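Local coordinates for relik capsid n-terminal domain (Oryctolagus cuniculus, PDB 2XGU), which probably forms the outer, N-terminal domain of the capsid protein that assembles into the core shell of an extinct rabbit lentivirus, at residues D51-L56 and T122-W127. Residues are numbered along the deposited sequence; the frame is centred on the assembly and turned at random.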
loop_
_atom_site.group_PDB
_atom_site.type_symbol
_atom_site.label_atom_id
_atom_site.label_comp_id
_atom_site.label_asym_id
_atom_site.label_seq_id
_atom_site.Cartn_x
_atom_site.Cartn_y
_atom_site.Cartn_z
ATOM N N ASP A 51 13.504 10.862 8.170
ATOM C CA ASP A 51 12.468 11.869 7.981
ATOM C C ASP A 51 11.067 11.274 8.208
ATOM O O ASP A 51 10.209 11.899 8.828
ATOM C CB ASP A 51 12.500 12.414 6.549
ATOM C CG ASP A 51 13.771 13.177 6.217
ATOM O OD1 ASP A 51 14.410 13.751 7.113
ATOM O OD2 ASP A 51 14.129 13.234 5.010
ATOM N N ILE A 52 10.818 10.089 7.646
ATOM C CA ILE A 52 9.515 9.460 7.763
ATOM C C ILE A 52 9.206 9.147 9.224
ATOM O O ILE A 52 8.105 9.385 9.699
ATOM C CB ILE A 52 9.461 8.191 6.904
ATOM C CG1 ILE A 52 9.409 8.584 5.422
ATOM C CG2 ILE A 52 8.240 7.327 7.292
ATOM C CD1 ILE A 52 9.676 7.432 4.470
ATOM N N ASN A 53 10.179 8.588 9.928
ATOM C CA ASN A 53 9.979 8.237 11.323
ATOM C C ASN A 53 9.779 9.477 12.171
ATOM O O ASN A 53 9.033 9.452 13.136
ATOM C CB ASN A 53 11.138 7.390 11.832
ATOM C CG ASN A 53 11.153 6.023 11.180
ATOM O OD1 ASN A 53 10.102 5.550 10.735
ATOM N ND2 ASN A 53 12.318 5.395 11.107
ATOM N N MET A 54 10.429 10.567 11.779
ATOM C CA MET A 54 10.285 11.823 12.488
ATOM C C MET A 54 8.813 12.241 12.458
ATOM O O MET A 54 8.218 12.585 13.495
ATOM C CB MET A 54 11.167 12.871 11.801
ATOM C CG MET A 54 11.949 13.740 12.717
ATOM S SD MET A 54 10.787 14.762 13.596
ATOM C CE MET A 54 9.686 15.243 12.294
ATOM N N LEU A 55 8.208 12.231 11.281
ATOM C CA LEU A 55 6.827 12.688 11.170
ATOM C C LEU A 55 5.868 11.737 11.869
ATOM O O LEU A 55 4.896 12.177 12.484
ATOM C CB LEU A 55 6.407 12.890 9.713
ATOM C CG LEU A 55 6.774 14.230 9.067
ATOM C CD1 LEU A 55 6.043 14.371 7.755
ATOM C CD2 LEU A 55 6.444 15.400 9.967
ATOM N N LEU A 56 6.127 10.437 11.771
ATOM C CA LEU A 56 5.291 9.460 12.462
ATOM C C LEU A 56 5.383 9.666 13.973
ATOM O O LEU A 56 4.374 9.675 14.680
ATOM C CB LEU A 56 5.699 8.022 12.117
ATOM C CG LEU A 56 5.460 7.530 10.686
ATOM C CD1 LEU A 56 5.974 6.110 10.525
ATOM C CD2 LEU A 56 3.980 7.601 10.334
ATOM N N THR A 122 13.077 4.734 -0.509
ATOM C CA THR A 122 11.943 4.626 -1.422
ATOM C C THR A 122 11.069 3.432 -1.029
ATOM O O THR A 122 9.841 3.498 -1.031
ATOM C CB THR A 122 12.421 4.417 -2.866
ATOM O OG1 THR A 122 13.408 5.405 -3.199
ATOM C CG2 THR A 122 11.254 4.537 -3.827
ATOM N N LEU A 123 11.726 2.330 -0.697
ATOM C CA LEU A 123 11.028 1.115 -0.286
ATOM C C LEU A 123 10.317 1.311 1.055
ATOM O O LEU A 123 9.182 0.846 1.246
ATOM C CB LEU A 123 12.012 -0.054 -0.210
ATOM C CG LEU A 123 11.393 -1.383 0.211
ATOM C CD1 LEU A 123 10.329 -1.834 -0.779
ATOM C CD2 LEU A 123 12.475 -2.460 0.359
ATOM N N TYR A 124 10.963 2.010 1.981
ATOM C CA TYR A 124 10.334 2.239 3.280
ATOM C C TYR A 124 9.086 3.113 3.141
ATOM O O TYR A 124 8.062 2.855 3.787
ATOM C CB TYR A 124 11.310 2.882 4.271
ATOM C CG TYR A 124 10.761 3.048 5.675
ATOM C CD1 TYR A 124 10.075 2.015 6.300
ATOM C CD2 TYR A 124 10.939 4.236 6.369
ATOM C CE1 TYR A 124 9.586 2.142 7.588
ATOM C CE2 TYR A 124 10.459 4.378 7.667
ATOM C CZ TYR A 124 9.775 3.334 8.265
ATOM O OH TYR A 124 9.296 3.456 9.553
ATOM N N ARG A 125 9.183 4.160 2.327
ATOM C CA ARG A 125 8.027 5.001 2.048
ATOM C C ARG A 125 6.884 4.158 1.487
ATOM O O ARG A 125 5.731 4.332 1.890
ATOM C CB ARG A 125 8.396 6.133 1.087
ATOM C CG ARG A 125 7.203 6.954 0.608
ATOM C CD ARG A 125 7.656 8.080 -0.321
ATOM N NE ARG A 125 6.506 8.803 -0.863
ATOM C CZ ARG A 125 5.807 8.409 -1.924
ATOM N NH1 ARG A 125 6.153 7.309 -2.589
ATOM N NH2 ARG A 125 4.752 9.118 -2.324
ATOM N N THR A 126 7.207 3.246 0.572
ATOM C CA THR A 126 6.225 2.309 0.049
ATOM C C THR A 126 5.573 1.472 1.149
ATOM O O THR A 126 4.350 1.364 1.204
ATOM C CB THR A 126 6.866 1.412 -1.022
ATOM O OG1 THR A 126 7.151 2.211 -2.174
ATOM C CG2 THR A 126 5.939 0.264 -1.402
ATOM N N TRP A 127 6.374 0.907 2.054
ATOM C CA TRP A 127 5.826 0.142 3.179
ATOM C C TRP A 127 4.875 0.980 4.043
ATOM O O TRP A 127 3.796 0.517 4.417
ATOM C CB TRP A 127 6.953 -0.378 4.088
ATOM C CG TRP A 127 7.775 -1.490 3.498
ATOM C CD1 TRP A 127 7.615 -2.078 2.285
ATOM C CD2 TRP A 127 8.903 -2.137 4.113
ATOM N NE1 TRP A 127 8.568 -3.065 2.100
ATOM C CE2 TRP A 127 9.372 -3.110 3.207
ATOM C CE3 TRP A 127 9.558 -1.981 5.336
ATOM C CZ2 TRP A 127 10.465 -3.925 3.493
ATOM C CZ3 TRP A 127 10.645 -2.792 5.623
ATOM C CH2 TRP A 127 11.079 -3.758 4.707
#
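The segments 51-56 and 122-127 run roughly the same way, their axes 30° apart, and meet at the centre of the domain in a buried contact made of one side-chain hydrogen bond and a small apolar patch. Helix 49-57 supplies I52, N53 and L56; helix 118-134 answers with Y124 and R125. With the axes of the two segments 11.2 Å apart, the gap is bridged by side chains, above all by the Y124 ring. Its CG stands anti to the backbone N (chi1 -175°), which sends the phenol across to the other helix. There N53 OD1 lies in the ring plane at its edge, and the short 2.5 Å bond donated by Y124 OH lands on an OD1 lone pair in the plane of the carbonyl. The amide is turned 71° from the ring plane, and N53 ND2 bonds to the carbonyl oxygen of R103, so both ends of the amide are held and its flip state is fixed. This is the mostly helical fold of a retroviral capsid N-terminal domain, with a β-hairpin at its start; I73 and I102 also pack on Y124. I52 and Y124 lie alongside, pointing in opposite directions, with I52 CG2 3.7 Å from Y124 CE2. The other branch of I52 puts CD1 3.8 Å from both CA and CB of R125, the pair whose CA atoms lie nearest across the two segments, 7.4 Å apart. L56 CD1 only grazes Y124 OH at 4.4 Å. From CB onward R125 leaves the contact, extended from CG to NE, and its guanidinium bonds to S44 OG and G41 O in its own chain and, most strongly, to Q136 OE1 of the second subunit.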